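Local structure of lipoprotein (Mycoplasma mycoides subsp. capri, 7ADK) at residues R186-T189 / R190-Q194; Y699-G702 / Y703-F706. The protein probably acts as a protease of the PA clan, with a chymotrypsin-like fold, as do related mycoplasma proteases that cut immunoglobulins. One frame throughout, in Å; residues are numbered along the deposited sequence.

How the contacts relate
Contact 1 takes in the last turns of helix 176-192 and the residues that follow it, and contact 2 is a buried turn in the loop between helix 688-691 and strand 712-714, in the mycoplasma peptidase part of the chain. Their centres lie 15 Å apart on the same side of the chain's centre, yet they touch directly through Tyr187. Its hydroxyl makes a probable hydrogen bond, Tyr187 OH to Gln700 NE2, at 3.0 Å. Packing runs alongside: Tyr187 CD2 lies 3.6 Å from Ile701 CG2, and Tyr187 OH 3.5 Å from Gly702 CA. One tyrosine thus joins helix 176-192 to the 699-706 turn, meeting three consecutive residues, Gln700, Ile701 and Gly702.

Contact 1: residues R186-T189 / R190-Q194; sequences RYMT and RLKSQ
Arg190 N, Leu191 N and Lys192 N donate to the carbonyls of Arg186, Tyr187 and Met188, the i to i+4 ladder of an alpha helix. The first of these, Arg190 N to Arg186 O, measures 3.3 Å and is nearly straight at 174°. Side-chain hydroxyls add to the ladder. Thr189 OG1 reaches the same Arg186 O at 3.1 Å, from the same face of the carbonyl as Arg190 N, giving that oxygen two donors. Ser193 OG donates to Thr189 O at 2.9 Å within the carbonyl plane, beside a weak backbone bond from Ser193 N. Gln194 folds back, its NE2 lying 3.0 Å from Arg190 O on a lone pair.

Apolar contact follows from Met188, whose chain, bent at chi2 (-56°) and again at chi3, lies side by side with Leu191; Met188 SD is 3.8 Å from Leu191 CD2. Lys192 crosses Met188 at about a right angle, CE to CE at 4.1 Å.

A cation and a ring also meet: Arg190 crosses the Tyr187 ring obliquely, NH1 3.9 Å from Tyr187 CE1, with the planes 36° apart.

Beyond the helix, Met188 packs on Asp222 and Ile226 of helix 220-226, while Tyr187 meets Lys250 and Arg190 touches Val251.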
# COMPACT_ATOMS: atom_id res chain seq x y z
N ARG B 186 -32.59 1.25 -18.97
CA ARG B 186 -31.76 2.24 -18.27
C ARG B 186 -30.34 2.28 -18.83
O ARG B 186 -29.81 3.35 -19.08
CB ARG B 186 -31.77 1.93 -16.77
CG ARG B 186 -33.13 2.18 -16.21
CD ARG B 186 -33.42 1.76 -14.80
NE ARG B 186 -34.73 2.25 -14.36
CZ ARG B 186 -35.90 2.03 -14.93
NH1 ARG B 186 -36.09 1.11 -15.82
NH2 ARG B 186 -36.92 2.76 -14.62
N TYR B 187 -29.77 1.12 -19.14
CA TYR B 187 -28.48 1.01 -19.79
C TYR B 187 -28.50 1.64 -21.18
O TYR B 187 -27.59 2.36 -21.55
CB TYR B 187 -28.09 -0.47 -19.85
CG TYR B 187 -26.62 -0.68 -20.12
CD1 TYR B 187 -25.71 -0.57 -19.06
CD2 TYR B 187 -26.16 -0.96 -21.43
CE1 TYR B 187 -24.34 -0.75 -19.29
CE2 TYR B 187 -24.79 -1.15 -21.66
CZ TYR B 187 -23.87 -1.03 -20.59
OH TYR B 187 -22.56 -1.22 -20.81
N MET B 188 -29.57 1.42 -21.93
CA MET B 188 -29.76 2.00 -23.26
C MET B 188 -29.93 3.53 -23.29
O MET B 188 -29.62 4.12 -24.31
CB MET B 188 -30.94 1.32 -23.97
CG MET B 188 -30.63 -0.11 -24.42
SD MET B 188 -29.18 -0.29 -25.49
CE MET B 188 -29.47 0.94 -26.77
N THR B 189 -30.39 4.19 -22.23
CA THR B 189 -30.52 5.66 -22.19
C THR B 189 -29.23 6.35 -21.75
O THR B 189 -28.88 7.38 -22.34
CB THR B 189 -31.70 6.12 -21.33
OG1 THR B 189 -31.55 5.70 -20.00
CG2 THR B 189 -33.02 5.61 -21.86
N ARG B 190 -28.43 5.76 -20.85
CA ARG B 190 -27.03 6.21 -20.64
C ARG B 190 -26.18 6.03 -21.90
O ARG B 190 -25.35 6.87 -22.23
CB ARG B 190 -26.37 5.61 -19.38
CG ARG B 190 -26.12 4.09 -19.44
CD ARG B 190 -25.23 3.52 -18.32
NE ARG B 190 -23.85 4.03 -18.35
CZ ARG B 190 -22.88 3.73 -19.19
NH1 ARG B 190 -23.03 2.87 -20.15
NH2 ARG B 190 -21.71 4.28 -19.04
N LEU B 191 -26.44 4.97 -22.65
CA LEU B 191 -25.75 4.66 -23.90
C LEU B 191 -26.18 5.57 -25.04
O LEU B 191 -25.32 6.21 -25.65
CB LEU B 191 -25.99 3.17 -24.17
CG LEU B 191 -25.46 2.61 -25.49
CD1 LEU B 191 -23.99 2.89 -25.71
CD2 LEU B 191 -25.70 1.13 -25.46
N LYS B 192 -27.48 5.71 -25.33
CA LYS B 192 -27.97 6.57 -26.43
C LYS B 192 -27.98 8.08 -26.14
O LYS B 192 -28.40 8.87 -26.98
CB LYS B 192 -29.23 6.01 -27.10
CG LYS B 192 -30.55 6.46 -26.48
CD LYS B 192 -31.75 5.74 -27.07
CE LYS B 192 -31.80 4.26 -26.72
NZ LYS B 192 -33.01 3.60 -27.20
N SER B 193 -27.44 8.51 -24.99
CA SER B 193 -26.91 9.86 -24.80
C SER B 193 -25.75 10.16 -25.77
O SER B 193 -25.55 11.30 -26.18
CB SER B 193 -26.47 10.05 -23.35
OG SER B 193 -27.57 9.96 -22.46
N GLN B 194 -25.03 9.12 -26.21
CA GLN B 194 -24.12 9.12 -27.36
C GLN B 194 -24.82 8.46 -28.56
O GLN B 194 -25.67 7.60 -28.38
CB GLN B 194 -22.82 8.37 -27.02
CG GLN B 194 -22.04 8.94 -25.82
CD GLN B 194 -22.62 8.67 -24.43
OE1 GLN B 194 -22.57 9.52 -23.55
NE2 GLN B 194 -23.23 7.54 -24.17

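Contact 2: residues Y699-G702 / Y703-F706; sequences YQIG and YRSF
Gln700 OE1 accepts the backbone N of Tyr703 at 3.0 Å, with an N-H...O angle of 154° and the donor nearly along the C=O axis. The bend at chi2 (-75°) turns the chain so that OE1 reaches Tyr703 N; OE1 also approaches Tyr703 CD2 at 3.6 Å, and the amide and ring planes stand 77° apart. NE2 of the same amide donates to Val251 O, which leaves the group little freedom to flip. Ile701 to Arg704 form a type I turn, closed by a weak bond from Arg704 N to Ile701 O of 3.3 Å.

The tight side continues along Arg704. Its chain, bent at chi3, sets the guanidinium so that Ile701 CD1 lies over one face, 3.7 Å from Arg704 NH2, while Gln700 O lies at the edge in plane and NH1 bonds to Ile707 O.

The less buried side is that of Tyr703, the one touching residue that is partly exposed, though its OH is still bonded to Asn778 ND2 and its ring is in a cation-pi contact with Lys250. Past the turn, Ser705 pairs by backbone bonds with Leu712 of strand 712-714 and touches Thr718 of helix 715-719; before and within it, Tyr699 and Ile701 touch helix 176-192.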
# COMPACT_ATOMS: atom_id res chain seq x y z
N TYR B 699 -23.83 -8.40 -12.91
CA TYR B 699 -25.04 -7.85 -13.55
C TYR B 699 -24.67 -6.68 -14.50
O TYR B 699 -25.39 -5.70 -14.61
CB TYR B 699 -26.09 -7.49 -12.48
CG TYR B 699 -26.82 -8.63 -11.77
CD1 TYR B 699 -26.12 -9.61 -11.05
CD2 TYR B 699 -28.23 -8.67 -11.78
CE1 TYR B 699 -26.81 -10.63 -10.36
CE2 TYR B 699 -28.93 -9.67 -11.07
CZ TYR B 699 -28.21 -10.66 -10.37
OH TYR B 699 -28.88 -11.60 -9.65
N GLN B 700 -23.54 -6.75 -15.20
CA GLN B 700 -23.19 -5.85 -16.30
C GLN B 700 -24.01 -6.17 -17.57
O GLN B 700 -24.07 -7.32 -17.99
CB GLN B 700 -21.68 -5.93 -16.57
CG GLN B 700 -21.04 -4.58 -16.89
CD GLN B 700 -21.33 -4.05 -18.27
OE1 GLN B 700 -21.09 -4.68 -19.28
NE2 GLN B 700 -21.85 -2.85 -18.39
N ILE B 701 -24.66 -5.17 -18.18
CA ILE B 701 -25.49 -5.39 -19.38
C ILE B 701 -24.64 -5.48 -20.66
O ILE B 701 -24.92 -6.30 -21.53
CB ILE B 701 -26.55 -4.27 -19.50
CG1 ILE B 701 -27.54 -4.25 -18.31
CG2 ILE B 701 -27.32 -4.32 -20.83
CD1 ILE B 701 -28.51 -5.41 -18.24
N GLY B 702 -23.61 -4.66 -20.78
CA GLY B 702 -22.85 -4.48 -22.02
C GLY B 702 -22.18 -5.75 -22.53
O GLY B 702 -22.30 -6.08 -23.70
N TYR B 703 -21.47 -6.46 -21.66
CA TYR B 703 -20.78 -7.70 -22.02
C TYR B 703 -21.69 -8.94 -22.10
O TYR B 703 -21.30 -9.93 -22.72
CB TYR B 703 -19.64 -7.93 -21.03
CG TYR B 703 -18.45 -7.00 -21.15
CD1 TYR B 703 -17.80 -6.87 -22.39
CD2 TYR B 703 -17.94 -6.33 -20.03
CE1 TYR B 703 -16.67 -6.05 -22.52
CE2 TYR B 703 -16.81 -5.51 -20.16
CZ TYR B 703 -16.17 -5.36 -21.41
OH TYR B 703 -15.11 -4.54 -21.54
N ARG B 704 -22.86 -8.94 -21.47
CA ARG B 704 -23.75 -10.11 -21.42
C ARG B 704 -24.36 -10.44 -22.79
O ARG B 704 -24.98 -9.59 -23.42
CB ARG B 704 -24.85 -9.88 -20.38
CG ARG B 704 -25.60 -11.16 -19.99
CD ARG B 704 -26.93 -10.84 -19.30
NE ARG B 704 -26.79 -9.87 -18.21
CZ ARG B 704 -27.71 -9.51 -17.35
NH1 ARG B 704 -28.88 -10.06 -17.29
NH2 ARG B 704 -27.47 -8.56 -16.50
N SER B 705 -24.29 -11.71 -23.19
CA SER B 705 -25.01 -12.25 -24.35
C SER B 705 -26.30 -12.95 -23.94
O SER B 705 -27.35 -12.70 -24.54
CB SER B 705 -24.12 -13.18 -25.17
OG SER B 705 -24.75 -13.72 -26.32
N PHE B 706 -26.25 -13.87 -22.97
CA PHE B 706 -27.39 -14.69 -22.59
C PHE B 706 -28.21 -13.98 -21.53
O PHE B 706 -27.84 -13.88 -20.36
CB PHE B 706 -26.91 -16.07 -22.14
CG PHE B 706 -26.17 -16.81 -23.23
CD1 PHE B 706 -26.87 -17.32 -24.34
CD2 PHE B 706 -24.78 -16.93 -23.17
CE1 PHE B 706 -26.16 -17.94 -25.37
CE2 PHE B 706 -24.07 -17.58 -24.19
CZ PHE B 706 -24.77 -18.08 -25.30